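Local coordinates for protein NADH dehydrogenase (Methanothermobacter marburgensis, PDB 4R81) that probably oxidises NADH or NADPH with a quinone as electron acceptor, using a bound flavin mononucleotide in a flavodoxin-like fold, at residues M4-L9 with A82-F87; I127-V132 with N168-I173; P69-E74 with F104-T109. All blocks are in the same frame, centred on the assembly; numbering follows the deposited sequence.

Interaction 1 (M4-L9 with A82-F87)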
ATOM      1  N   MET A   4      12.747  -0.958  27.053  1.00 27.05           N
ATOM      2  CA  MET A   4      12.527  -0.114  25.890  1.00 26.40           C
ATOM      3  C   MET A   4      11.081   0.307  25.804  1.00 24.86           C
ATOM      4  O   MET A   4      10.183  -0.408  26.253  1.00 26.49           O
ATOM      5  CB  MET A   4      12.930  -0.842  24.615  1.00 29.13           C
ATOM      6  CG  MET A   4      14.427  -0.959  24.473  1.00 33.22           C
ATOM      7  SD  MET A   4      14.868  -1.960  23.063  1.00 38.49           S
ATOM      8  CE  MET A   4      14.174  -3.513  23.548  1.00 36.93           C
ATOM      9  N   HIS A   5      10.856   1.483  25.231  1.00 23.71           N
ATOM     10  CA  HIS A   5       9.501   1.940  24.981  1.00 22.10           C
ATOM     11  C   HIS A   5       9.157   1.760  23.513  1.00 22.09           C
ATOM     12  O   HIS A   5       9.927   2.156  22.634  1.00 23.21           O
ATOM     13  CB  HIS A   5       9.318   3.400  25.390  1.00 22.17           C
ATOM     14  CG  HIS A   5       7.942   3.917  25.128  1.00 22.48           C
ATOM     15  ND1 HIS A   5       6.864   3.596  25.926  1.00 22.65           N
ATOM     16  CD2 HIS A   5       7.457   4.711  24.143  1.00 23.33           C
ATOM     17  CE1 HIS A   5       5.779   4.178  25.449  1.00 22.92           C
ATOM     18  NE2 HIS A   5       6.111   4.860  24.369  1.00 23.74           N
ATOM     19  N   VAL A   6       8.005   1.153  23.244  1.00 20.75           N
ATOM     20  CA  VAL A   6       7.591   0.885  21.873  1.00 18.41           C
ATOM     21  C   VAL A   6       6.372   1.706  21.497  1.00 19.34           C
ATOM     22  O   VAL A   6       5.388   1.716  22.235  1.00 20.78           O
ATOM     23  CB  VAL A   6       7.212  -0.590  21.691  1.00 18.88           C
ATOM     24  CG1 VAL A   6       7.071  -0.919  20.210  1.00 18.14           C
ATOM     25  CG2 VAL A   6       8.260  -1.477  22.329  1.00 19.57           C
ATOM     26  N   TYR A   7       6.424   2.384  20.351  1.00 18.58           N
ATOM     27  CA  TYR A   7       5.212   2.974  19.794  1.00 18.72           C
ATOM     28  C   TYR A   7       4.676   2.002  18.750  1.00 18.28           C
ATOM     29  O   TYR A   7       5.354   1.679  17.764  1.00 18.01           O
ATOM     30  CB  TYR A   7       5.440   4.387  19.218  1.00 19.28           C
ATOM     31  CG  TYR A   7       4.178   5.025  18.652  1.00 19.65           C
ATOM     32  CD1 TYR A   7       2.990   5.040  19.382  1.00 20.10           C
ATOM     33  CD2 TYR A   7       4.176   5.614  17.388  1.00 20.03           C
ATOM     34  CE1 TYR A   7       1.828   5.614  18.868  1.00 21.36           C
ATOM     35  CE2 TYR A   7       3.027   6.192  16.862  1.00 20.59           C
ATOM     36  CZ  TYR A   7       1.854   6.189  17.607  1.00 19.73           C
ATOM     37  OH  TYR A   7       0.696   6.753  17.109  1.00 19.98           O
ATOM     38  N   ILE A   8       3.458   1.526  19.000  1.00 19.01           N
ATOM     39  CA  ILE A   8       2.852   0.461  18.222  1.00 18.87           C
ATOM     40  C   ILE A   8       1.741   1.014  17.349  1.00 18.15           C
ATOM     41  O   ILE A   8       0.716   1.497  17.852  1.00 19.97           O
ATOM     42  CB  ILE A   8       2.248  -0.622  19.135  1.00 18.66           C
ATOM     43  CG1 ILE A   8       3.300  -1.173  20.113  1.00 19.12           C
ATOM     44  CG2 ILE A   8       1.649  -1.736  18.294  1.00 18.18           C
ATOM     45  CD1 ILE A   8       2.704  -2.059  21.198  1.00 19.82           C
ATOM     46  N   LEU A   9       1.951   0.955  16.038  1.00 15.95           N
ATOM     47  CA  LEU A   9       0.925   1.360  15.084  1.00 16.08           C
ATOM     48  C   LEU A   9       0.047   0.153  14.801  1.00 17.06           C
ATOM     49  O   LEU A   9       0.525  -0.888  14.348  1.00 17.91           O
ATOM     50  CB  LEU A   9       1.551   1.862  13.777  1.00 16.35           C
ATOM     51  CG  LEU A   9       2.234   3.236  13.770  1.00 18.37           C
ATOM     52  CD1 LEU A   9       1.294   4.289  14.349  1.00 17.50           C
ATOM     53  CD2 LEU A   9       3.582   3.223  14.521  1.00 18.41           C
ATOM     54  N   ALA A  82       9.865   6.892  21.851  1.00 25.95           N
ATOM     55  CA  ALA A  82      10.086   5.460  21.691  1.00 24.40           C
ATOM     56  C   ALA A  82      11.523   5.074  21.355  1.00 25.25           C
ATOM     57  O   ALA A  82      12.273   5.847  20.751  1.00 26.01           O
ATOM     58  CB  ALA A  82       9.135   4.897  20.647  1.00 23.45           C
ATOM     59  N   ASP A  83      11.889   3.859  21.755  1.00 24.35           N
ATOM     60  CA  ASP A  83      13.155   3.257  21.368  1.00 25.51           C
ATOM     61  C   ASP A  83      12.901   2.285  20.220  1.00 24.04           C
ATOM     62  O   ASP A  83      13.819   1.912  19.485  1.00 24.66           O
ATOM     63  CB  ASP A  83      13.775   2.512  22.558  1.00 28.32           C
ATOM     64  CG  ASP A  83      13.907   3.388  23.796  1.00 32.27           C
ATOM     65  OD1 ASP A  83      14.774   4.291  23.801  1.00 35.50           O
ATOM     66  OD2 ASP A  83      13.148   3.175  24.767  1.00 31.49           O
ATOM     67  N   ALA A  84      11.641   1.889  20.064  1.00 22.78           N
ATOM     68  CA  ALA A  84      11.264   0.891  19.072  1.00 21.13           C
ATOM     69  C   ALA A  84       9.895   1.219  18.490  1.00 20.51           C
ATOM     70  O   ALA A  84       9.091   1.879  19.138  1.00 20.87           O
ATOM     71  CB  ALA A  84      11.250  -0.499  19.711  1.00 23.12           C
ATOM     72  N   LEU A  85       9.645   0.768  17.265  1.00 19.95           N
ATOM     73  CA  LEU A  85       8.323   0.872  16.665  1.00 18.50           C
ATOM     74  C   LEU A  85       7.809  -0.527  16.388  1.00 18.52           C
ATOM     75  O   LEU A  85       8.584  -1.472  16.213  1.00 19.98           O
ATOM     76  CB  LEU A  85       8.368   1.664  15.349  1.00 19.84           C
ATOM     77  CG  LEU A  85       8.801   3.133  15.404  1.00 19.80           C
ATOM     78  CD1 LEU A  85       8.906   3.733  13.998  1.00 21.29           C
ATOM     79  CD2 LEU A  85       7.859   3.962  16.275  1.00 21.05           C
ATOM     80  N   ALA A  86       6.496  -0.669  16.350  1.00 18.24           N
ATOM     81  CA  ALA A  86       5.906  -1.913  15.895  1.00 17.29           C
ATOM     82  C   ALA A  86       4.738  -1.599  14.983  1.00 18.42           C
ATOM     83  O   ALA A  86       4.084  -0.567  15.134  1.00 19.51           O
ATOM     84  CB  ALA A  86       5.481  -2.774  17.075  1.00 17.06           C
ATOM     85  N   PHE A  87       4.503  -2.481  14.019  1.00 16.95           N
ATOM     86  CA  PHE A  87       3.418  -2.321  13.064  1.00 16.63           C
ATOM     87  C   PHE A  87       2.637  -3.621  13.033  1.00 18.06           C
ATOM     88  O   PHE A  87       3.190  -4.682  12.736  1.00 18.50           O
ATOM     89  CB  PHE A  87       3.971  -1.973  11.677  1.00 17.40           C
ATOM     90  CG  PHE A  87       4.716  -0.673  11.647  1.00 17.11           C
ATOM     91  CD1 PHE A  87       6.054  -0.610  12.030  1.00 17.58           C
ATOM     92  CD2 PHE A  87       4.072   0.502  11.273  1.00 17.56           C
ATOM     93  CE1 PHE A  87       6.745   0.604  12.020  1.00 18.07           C
ATOM     94  CE2 PHE A  87       4.755   1.719  11.259  1.00 18.47           C
ATOM     95  CZ  PHE A  87       6.092   1.769  11.636  1.00 18.37           C
TER
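V6 and I8 both touch the methyl of A86 on one face of two adjacent parallel strands, while Y7 and L9 meet L85 and F87 on the other. A86 CB lies 4.0 Å from V6 CG1 and is also touched by I8 CG1. On the second face L9 and F87 lie side by side and point the same way, with L9 CD2 3.8 Å from F87 CE2. L85 CD2 reaches the CB of Y7 and the edge of its ring. Between the faces runs the parallel ladder: Y7 N donates to A84 O, Y7 O accepts from A86 N, and L9 N binds A86 O at 2.8 Å. Toward the N-terminal edge H5 O takes two donors, A84 N and, at 2.7 Å, D83 N. D83 CG stands beside its own backbone N (chi1 -54°), and OD2 receives H5 N at 2.9 Å through its anti lone pair, in a nearly straight bond (171°). The pair joins the central strand, 84-90, to 5-10, second in the five-stranded flavodoxin-like sheet. Strand 36-41 bonds to the far edge of 5-9, T36 also holding H5 ND1; helix 18-32 covers the V6, I8 and A86 face, whereas helix 70-80 packs I79 on Y7 and L85 and offers E75 to the Y7 hydroxyl.

Interaction 2 (I127-V132 with N168-I173); sequences IEKAVV and NVTMEI
M171 packs against V132 where the outermost strand of the parallel flavodoxin-like sheet within this chain, 169-174, pairs with strand 129-135. From CB, 4.1 Å from V132 CB, the M171 chain runs out fully extended. CG is anti to the backbone N (chi1 -175°) and meets both CB and CG1 of V132, each at 3.8 Å. Beyond SD, CE at the end of the chain still touches V132 CG1 at 4.0 Å. L157 of helix 148-162 and Y89 of strand 84-90 also pack on M171, on the face shared with A130 and V169. Beside these side chains the backbones alternate as donor and acceptor: A130 N to N168 O, T170 N to A130 O, V132 N to T170 O, and E172 N to V132 O, the last almost straight at 173°. On the other face, K129 passes T170 OG1 with its CE, and its NZ goes on to the carbonyl oxygens of L199 and of H201, the latter in the C-terminal histidine tag. E172 OE1 forms a salt bridge with R191 of helix 185-197. At the N-terminal end N168 supplies a side-chain bond: ND2 donates to E128 O at 3.0 Å, with that oxygen only 8° out of the amide plane.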
ATOM      1  N   ILE A 127      15.436   5.357  16.103  1.00 26.29           N
ATOM      2  CA  ILE A 127      14.720   4.151  16.503  1.00 25.75           C
ATOM      3  C   ILE A 127      15.625   2.941  16.339  1.00 25.26           C
ATOM      4  O   ILE A 127      16.137   2.684  15.241  1.00 26.36           O
ATOM      5  CB  ILE A 127      13.449   3.945  15.647  1.00 25.24           C
ATOM      6  CG1 ILE A 127      12.403   5.030  15.941  1.00 26.12           C
ATOM      7  CG2 ILE A 127      12.857   2.552  15.879  1.00 25.32           C
ATOM      8  CD1 ILE A 127      11.787   4.959  17.347  1.00 26.42           C
ATOM      9  N   GLU A 128      15.816   2.200  17.428  1.00 24.63           N
ATOM     10  CA  GLU A 128      16.752   1.079  17.440  1.00 25.96           C
ATOM     11  C   GLU A 128      16.209  -0.146  16.702  1.00 25.25           C
ATOM     12  O   GLU A 128      16.966  -0.857  16.028  1.00 26.93           O
ATOM     13  CB  GLU A 128      17.116   0.710  18.884  1.00 29.45           C
ATOM     14  CG  GLU A 128      18.368  -0.146  19.022  1.00 34.93           C
ATOM     15  CD  GLU A 128      19.650   0.594  18.629  1.00 39.95           C
ATOM     16  OE1 GLU A 128      19.709   1.841  18.769  1.00 40.96           O
ATOM     17  OE2 GLU A 128      20.606  -0.075  18.179  1.00 41.87           O
ATOM     18  N   LYS A 129      14.900  -0.370  16.806  1.00 24.45           N
ATOM     19  CA  LYS A 129      14.283  -1.569  16.242  1.00 23.94           C
ATOM     20  C   LYS A 129      12.832  -1.353  15.838  1.00 22.08           C
ATOM     21  O   LYS A 129      12.075  -0.694  16.543  1.00 21.90           O
ATOM     22  CB  LYS A 129      14.346  -2.720  17.250  1.00 26.63           C
ATOM     23  CG  LYS A 129      13.866  -4.058  16.707  1.00 29.42           C
ATOM     24  CD  LYS A 129      14.206  -5.173  17.674  1.00 31.78           C
ATOM     25  CE  LYS A 129      14.155  -6.546  17.015  1.00 33.46           C
ATOM     26  NZ  LYS A 129      14.291  -7.633  18.037  1.00 33.96           N
ATOM     27  N   ALA A 130      12.449  -1.927  14.704  1.00 20.50           N
ATOM     28  CA  ALA A 130      11.051  -1.988  14.318  1.00 21.28           C
ATOM     29  C   ALA A 130      10.656  -3.443  14.122  1.00 21.15           C
ATOM     30  O   ALA A 130      11.401  -4.221  13.515  1.00 21.37           O
ATOM     31  CB  ALA A 130      10.806  -1.199  13.047  1.00 21.14           C
ATOM     32  N   VAL A 131       9.486  -3.799  14.645  1.00 20.66           N
ATOM     33  CA  VAL A 131       8.929  -5.137  14.507  1.00 21.37           C
ATOM     34  C   VAL A 131       7.630  -5.069  13.702  1.00 20.60           C
ATOM     35  O   VAL A 131       6.726  -4.290  14.022  1.00 21.27           O
ATOM     36  CB  VAL A 131       8.611  -5.742  15.885  1.00 23.43           C
ATOM     37  CG1 VAL A 131       8.036  -7.144  15.735  1.00 24.60           C
ATOM     38  CG2 VAL A 131       9.858  -5.764  16.761  1.00 26.39           C
ATOM     39  N   VAL A 132       7.526  -5.878  12.652  1.00 19.98           N
ATOM     40  CA  VAL A 132       6.302  -5.936  11.865  1.00 18.75           C
ATOM     41  C   VAL A 132       5.623  -7.275  12.108  1.00 19.30           C
ATOM     42  O   VAL A 132       6.224  -8.328  11.907  1.00 20.04           O
ATOM     43  CB  VAL A 132       6.592  -5.782  10.355  1.00 19.28           C
ATOM     44  CG1 VAL A 132       5.303  -5.934   9.540  1.00 18.87           C
ATOM     45  CG2 VAL A 132       7.238  -4.439  10.084  1.00 20.40           C
ATOM     46  N   ASN A 168      17.434  -1.543  13.072  1.00 28.69           N
ATOM     47  CA  ASN A 168      17.255  -2.991  13.024  1.00 27.66           C
ATOM     48  C   ASN A 168      15.785  -3.288  12.785  1.00 24.25           C
ATOM     49  O   ASN A 168      14.923  -2.635  13.377  1.00 25.25           O
ATOM     50  CB  ASN A 168      17.676  -3.633  14.351  1.00 30.08           C
ATOM     51  CG  ASN A 168      19.146  -3.440  14.661  1.00 33.12           C
ATOM     52  OD1 ASN A 168      19.998  -4.171  14.154  1.00 35.19           O
ATOM     53  ND2 ASN A 168      19.454  -2.461  15.509  1.00 32.20           N
ATOM     54  N   VAL A 169      15.496  -4.258  11.921  1.00 23.92           N
ATOM     55  CA  VAL A 169      14.112  -4.610  11.602  1.00 24.36           C
ATOM     56  C   VAL A 169      13.862  -6.120  11.586  1.00 25.59           C
ATOM     57  O   VAL A 169      14.735  -6.911  11.205  1.00 26.92           O
ATOM     58  CB  VAL A 169      13.655  -4.020  10.240  1.00 24.49           C
ATOM     59  CG1 VAL A 169      13.718  -2.500  10.251  1.00 24.18           C
ATOM     60  CG2 VAL A 169      14.489  -4.588   9.101  1.00 25.65           C
ATOM     61  N   THR A 170      12.650  -6.499  11.989  1.00 25.47           N
ATOM     62  CA  THR A 170      12.191  -7.882  11.970  1.00 28.00           C
ATOM     63  C   THR A 170      10.764  -7.915  11.432  1.00 27.28           C
ATOM     64  O   THR A 170       9.962  -7.052  11.770  1.00 26.33           O
ATOM     65  CB  THR A 170      12.155  -8.488  13.390  1.00 31.76           C
ATOM     66  OG1 THR A 170      13.454  -8.406  13.992  1.00 35.11           O
ATOM     67  CG2 THR A 170      11.722  -9.943  13.337  1.00 32.22           C
ATOM     68  N   MET A 171      10.446  -8.897  10.595  1.00 28.67           N
ATOM     69  CA  MET A 171       9.064  -9.095  10.160  1.00 28.58           C
ATOM     70  C   MET A 171       8.630 -10.530  10.432  1.00 29.04           C
ATOM     71  O   MET A 171       9.363 -11.477  10.143  1.00 30.58           O
ATOM     72  CB  MET A 171       8.881  -8.748   8.675  1.00 30.46           C
ATOM     73  CG  MET A 171       7.425  -8.806   8.184  1.00 32.61           C
ATOM     74  SD  MET A 171       7.214  -8.287   6.460  1.00 37.19           S
ATOM     75  CE  MET A 171       5.430  -8.222   6.302  1.00 38.04           C
ATOM     76  N   GLU A 172       7.445 -10.681  11.010  1.00 27.42           N
ATOM     77  CA  GLU A 172       6.859 -11.996  11.229  1.00 27.98           C
ATOM     78  C   GLU A 172       5.603 -12.091  10.385  1.00 26.91           C
ATOM     79  O   GLU A 172       4.656 -11.327  10.587  1.00 25.86           O
ATOM     80  CB  GLU A 172       6.474 -12.181  12.700  1.00 28.62           C
ATOM     81  CG  GLU A 172       7.588 -11.895  13.693  1.00 31.86           C
ATOM     82  CD  GLU A 172       8.426 -13.106  14.008  1.00 34.32           C
ATOM     83  OE1 GLU A 172       8.252 -14.151  13.343  1.00 35.66           O
ATOM     84  OE2 GLU A 172       9.264 -13.012  14.928  1.00 34.72           O
ATOM     85  N   ILE A 173       5.594 -13.013   9.429  1.00 25.16           N
ATOM     86  CA  ILE A 173       4.382 -13.263   8.668  1.00 24.48           C
ATOM     87  C   ILE A 173       3.568 -14.317   9.403  1.00 22.13           C
ATOM     88  O   ILE A 173       3.929 -15.493   9.433  1.00 23.06           O
ATOM     89  CB  ILE A 173       4.675 -13.702   7.225  1.00 26.40           C
ATOM     90  CG1 ILE A 173       5.382 -12.570   6.475  1.00 26.26           C
ATOM     91  CG2 ILE A 173       3.380 -14.087   6.523  1.00 26.70           C
ATOM     92  CD1 ILE A 173       5.826 -12.946   5.069  1.00 25.52           C
TER

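Interaction 3 (P69-E74 with F104-T109); sequences PEDVME and FDRVWT
An end-on salt bridge between D71 and R106 joins the first turn of helix 70-80 to the last turn of helix 98-107, two helices of the flavodoxin-like fold that flank strand 84-90 in sequence. The two side chains cross at about a right angle, their carboxylate and guanidinium planes 42° apart. R106 NH2 donates to the syn lone pair of D71 OD1 at 3.0 Å, and NH1 reaches OD2 at 2.9 Å from above the carboxylate plane, although OD2 lies near the guanidinium plane; a further, weak bond runs from NH2 to OD2. D71 CG sits between its own backbone N and carbonyl carbon (chi1 57°), and from there the carboxylate turns OD1 to V72 N, from which it accepts a weak bond. D71 and CB of P69, the N-cap residue, lie at the guanidinium edge, and V72 CG2 over one face. R106 is shared: NE forms a salt bridge with E55 of helix 53-61, and NH1 also donates to R48 O, which should help hold the group's orientation. D105, just before it in sequence, touches FMN and accepts a bond from A98 N of the second subunit. V72 also packs on the end of helix 98-107: CG1 touches V107 CA and T109 CG2, while CG2 approaches R106 O at 3.4 Å.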
ATOM      1  N   PRO A  69       1.140  19.399   9.779  1.00 26.08           N
ATOM      2  CA  PRO A  69      -0.187  19.287  10.392  1.00 26.63           C
ATOM      3  C   PRO A  69      -0.078  18.813  11.841  1.00 26.71           C
ATOM      4  O   PRO A  69       0.854  18.074  12.170  1.00 27.87           O
ATOM      5  CB  PRO A  69      -0.870  18.210   9.548  1.00 27.37           C
ATOM      6  CG  PRO A  69      -0.179  18.251   8.239  1.00 27.42           C
ATOM      7  CD  PRO A  69       1.248  18.612   8.539  1.00 26.57           C
ATOM      8  N   GLU A  70      -1.015  19.223  12.691  1.00 27.31           N
ATOM      9  CA  GLU A  70      -0.960  18.868  14.105  1.00 28.13           C
ATOM     10  C   GLU A  70      -0.962  17.359  14.361  1.00 26.92           C
ATOM     11  O   GLU A  70      -0.285  16.882  15.274  1.00 26.98           O
ATOM     12  CB  GLU A  70      -2.091  19.556  14.879  1.00 30.23           C
ATOM     13  CG  GLU A  70      -1.842  21.040  15.149  1.00 32.10           C
ATOM     14  CD  GLU A  70      -3.120  21.835  15.336  1.00 35.52           C
ATOM     15  OE1 GLU A  70      -4.148  21.453  14.728  1.00 38.76           O
ATOM     16  OE2 GLU A  70      -3.094  22.845  16.078  1.00 32.52           O
ATOM     17  N   ASP A  71      -1.704  16.605  13.556  1.00 25.84           N
ATOM     18  CA  ASP A  71      -1.785  15.169  13.784  1.00 26.11           C
ATOM     19  C   ASP A  71      -0.456  14.486  13.471  1.00 24.82           C
ATOM     20  O   ASP A  71      -0.049  13.551  14.164  1.00 24.61           O
ATOM     21  CB  ASP A  71      -2.970  14.532  13.039  1.00 26.87           C
ATOM     22  CG  ASP A  71      -2.944  14.778  11.540  1.00 27.58           C
ATOM     23  OD1 ASP A  71      -2.136  15.601  11.046  1.00 26.03           O
ATOM     24  OD2 ASP A  71      -3.766  14.139  10.843  1.00 27.80           O
ATOM     25  N   VAL A  72       0.229  14.982  12.446  1.00 24.17           N
ATOM     26  CA  VAL A  72       1.560  14.488  12.102  1.00 23.78           C
ATOM     27  C   VAL A  72       2.579  14.840  13.192  1.00 23.78           C
ATOM     28  O   VAL A  72       3.404  14.002  13.576  1.00 24.17           O
ATOM     29  CB  VAL A  72       2.023  15.016  10.722  1.00 22.55           C
ATOM     30  CG1 VAL A  72       3.461  14.606  10.444  1.00 23.02           C
ATOM     31  CG2 VAL A  72       1.103  14.488   9.625  1.00 22.04           C
ATOM     32  N   MET A  73       2.501  16.067  13.706  1.00 24.44           N
ATOM     33  CA  MET A  73       3.381  16.498  14.792  1.00 25.42           C
ATOM     34  C   MET A  73       3.232  15.591  16.013  1.00 25.54           C
ATOM     35  O   MET A  73       4.221  15.224  16.653  1.00 26.32           O
ATOM     36  CB  MET A  73       3.108  17.958  15.172  1.00 26.88           C
ATOM     37  CG  MET A  73       3.344  18.934  14.039  1.00 30.64           C
ATOM     38  SD  MET A  73       3.032  20.644  14.511  1.00 35.50           S
ATOM     39  CE  MET A  73       4.428  20.939  15.596  1.00 35.74           C
ATOM     40  N   GLU A  74       1.992  15.217  16.320  1.00 25.78           N
ATOM     41  CA  GLU A  74       1.713  14.314  17.433  1.00 26.11           C
ATOM     42  C   GLU A  74       2.329  12.934  17.209  1.00 23.56           C
ATOM     43  O   GLU A  74       2.845  12.323  18.144  1.00 23.63           O
ATOM     44  CB  GLU A  74       0.201  14.194  17.674  1.00 28.79           C
ATOM     45  CG  GLU A  74      -0.214  13.014  18.548  1.00 31.69           C
ATOM     46  CD  GLU A  74       0.132  13.201  20.017  1.00 35.50           C
ATOM     47  OE1 GLU A  74       0.427  14.349  20.425  1.00 36.80           O
ATOM     48  OE2 GLU A  74       0.098  12.197  20.768  1.00 37.04           O
ATOM     49  N   PHE A 104       2.256   6.206   6.525  1.00 15.07           N
ATOM     50  CA  PHE A 104       3.577   6.415   5.942  1.00 16.43           C
ATOM     51  C   PHE A 104       3.588   7.656   5.041  1.00 16.09           C
ATOM     52  O   PHE A 104       4.478   8.509   5.165  1.00 15.60           O
ATOM     53  CB  PHE A 104       4.051   5.178   5.163  1.00 15.92           C
ATOM     54  CG  PHE A 104       4.388   3.999   6.039  1.00 15.65           C
ATOM     55  CD1 PHE A 104       5.505   4.027   6.863  1.00 16.20           C
ATOM     56  CD2 PHE A 104       3.596   2.861   6.030  1.00 15.73           C
ATOM     57  CE1 PHE A 104       5.812   2.946   7.679  1.00 17.95           C
ATOM     58  CE2 PHE A 104       3.900   1.771   6.845  1.00 16.44           C
ATOM     59  CZ  PHE A 104       5.013   1.812   7.661  1.00 16.96           C
ATOM     60  N   ASP A 105       2.595   7.770   4.157  1.00 15.30           N
ATOM     61  CA  ASP A 105       2.533   8.888   3.206  1.00 16.18           C
ATOM     62  C   ASP A 105       2.596  10.234   3.928  1.00 17.47           C
ATOM     63  O   ASP A 105       3.278  11.161   3.485  1.00 18.49           O
ATOM     64  CB  ASP A 105       1.239   8.863   2.376  1.00 15.43           C
ATOM     65  CG  ASP A 105       1.112   7.639   1.480  1.00 15.98           C
ATOM     66  OD1 ASP A 105       2.120   6.942   1.238  1.00 16.76           O
ATOM     67  OD2 ASP A 105      -0.023   7.385   1.008  1.00 16.99           O
ATOM     68  N   ARG A 106       1.878  10.322   5.048  1.00 16.28           N
ATOM     69  CA  ARG A 106       1.705  11.583   5.766  1.00 17.94           C
ATOM     70  C   ARG A 106       2.715  11.833   6.884  1.00 18.71           C
ATOM     71  O   ARG A 106       3.013  12.987   7.212  1.00 18.54           O
ATOM     72  CB  ARG A 106       0.281  11.666   6.334  1.00 17.58           C
ATOM     73  CG  ARG A 106      -0.821  11.626   5.275  1.00 18.23           C
ATOM     74  CD  ARG A 106      -2.173  12.003   5.870  1.00 19.14           C
ATOM     75  NE  ARG A 106      -2.118  13.341   6.450  1.00 20.17           N
ATOM     76  CZ  ARG A 106      -2.412  13.643   7.713  1.00 21.12           C
ATOM     77  NH1 ARG A 106      -2.833  12.707   8.549  1.00 22.57           N
ATOM     78  NH2 ARG A 106      -2.297  14.899   8.131  1.00 21.96           N
ATOM     79  N   VAL A 107       3.234  10.763   7.475  1.00 17.79           N
ATOM     80  CA  VAL A 107       4.066  10.902   8.665  1.00 19.03           C
ATOM     81  C   VAL A 107       5.549  10.869   8.322  1.00 19.20           C
ATOM     82  O   VAL A 107       6.353  11.517   8.980  1.00 20.26           O
ATOM     83  CB  VAL A 107       3.671   9.866   9.757  1.00 17.91           C
ATOM     84  CG1 VAL A 107       4.571   9.982  11.001  1.00 17.14           C
ATOM     85  CG2 VAL A 107       2.197  10.049  10.141  1.00 18.50           C
ATOM     86  N   TRP A 108       5.911  10.155   7.260  1.00 18.18           N
ATOM     87  CA  TRP A 108       7.309  10.112   6.843  1.00 18.60           C
ATOM     88  C   TRP A 108       7.632  11.355   6.004  1.00 19.47           C
ATOM     89  O   TRP A 108       7.760  11.281   4.778  1.00 20.31           O
ATOM     90  CB  TRP A 108       7.591   8.844   6.033  1.00 18.69           C
ATOM     91  CG  TRP A 108       7.975   7.553   6.783  1.00 18.53           C
ATOM     92  CD1 TRP A 108       8.362   6.390   6.193  1.00 18.96           C
ATOM     93  CD2 TRP A 108       8.021   7.304   8.214  1.00 19.09           C
ATOM     94  NE1 TRP A 108       8.639   5.435   7.141  1.00 18.12           N
ATOM     95  CE2 TRP A 108       8.441   5.967   8.387  1.00 18.83           C
ATOM     96  CE3 TRP A 108       7.747   8.071   9.355  1.00 18.79           C
ATOM     97  CZ2 TRP A 108       8.603   5.382   9.649  1.00 18.68           C
ATOM     98  CZ3 TRP A 108       7.905   7.485  10.611  1.00 19.70           C
ATOM     99  CH2 TRP A 108       8.328   6.154  10.745  1.00 19.67           C
ATOM    100  N   THR A 109       7.775  12.496   6.669  1.00 19.82           N
ATOM    101  CA  THR A 109       7.860  13.791   5.986  1.00 20.59           C
ATOM    102  C   THR A 109       9.277  14.222   5.652  1.00 22.18           C
ATOM    103  O   THR A 109      10.239  13.793   6.290  1.00 22.21           O
ATOM    104  CB  THR A 109       7.180  14.898   6.821  1.00 21.02           C
ATOM    105  OG1 THR A 109       7.726  14.903   8.145  1.00 23.08           O
ATOM    106  CG2 THR A 109       5.704  14.635   6.911  1.00 21.11           C
TER

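From the N terminus, strand 5-10 opens interaction 1, which closes only when strand 84-90 settles beside it, after helix 18-32, strand 36-41 and helices 53-61 and 70-80. Interaction 3 starts inside that loop, at 69-74, and closes beyond it at 104-109, so the two cross. Where they meet, F87 CE2 lies 3.6 Å from F104 CZ, setting the end of helix 98-107 against the central strand. Interaction 2 opens and closes later, in series with both, its loop holding helices 140-146 and 148-162. It continues the sheet of interaction 1, as strands 84-90 and 129-135 are neighbours, but has no touch with interaction 3.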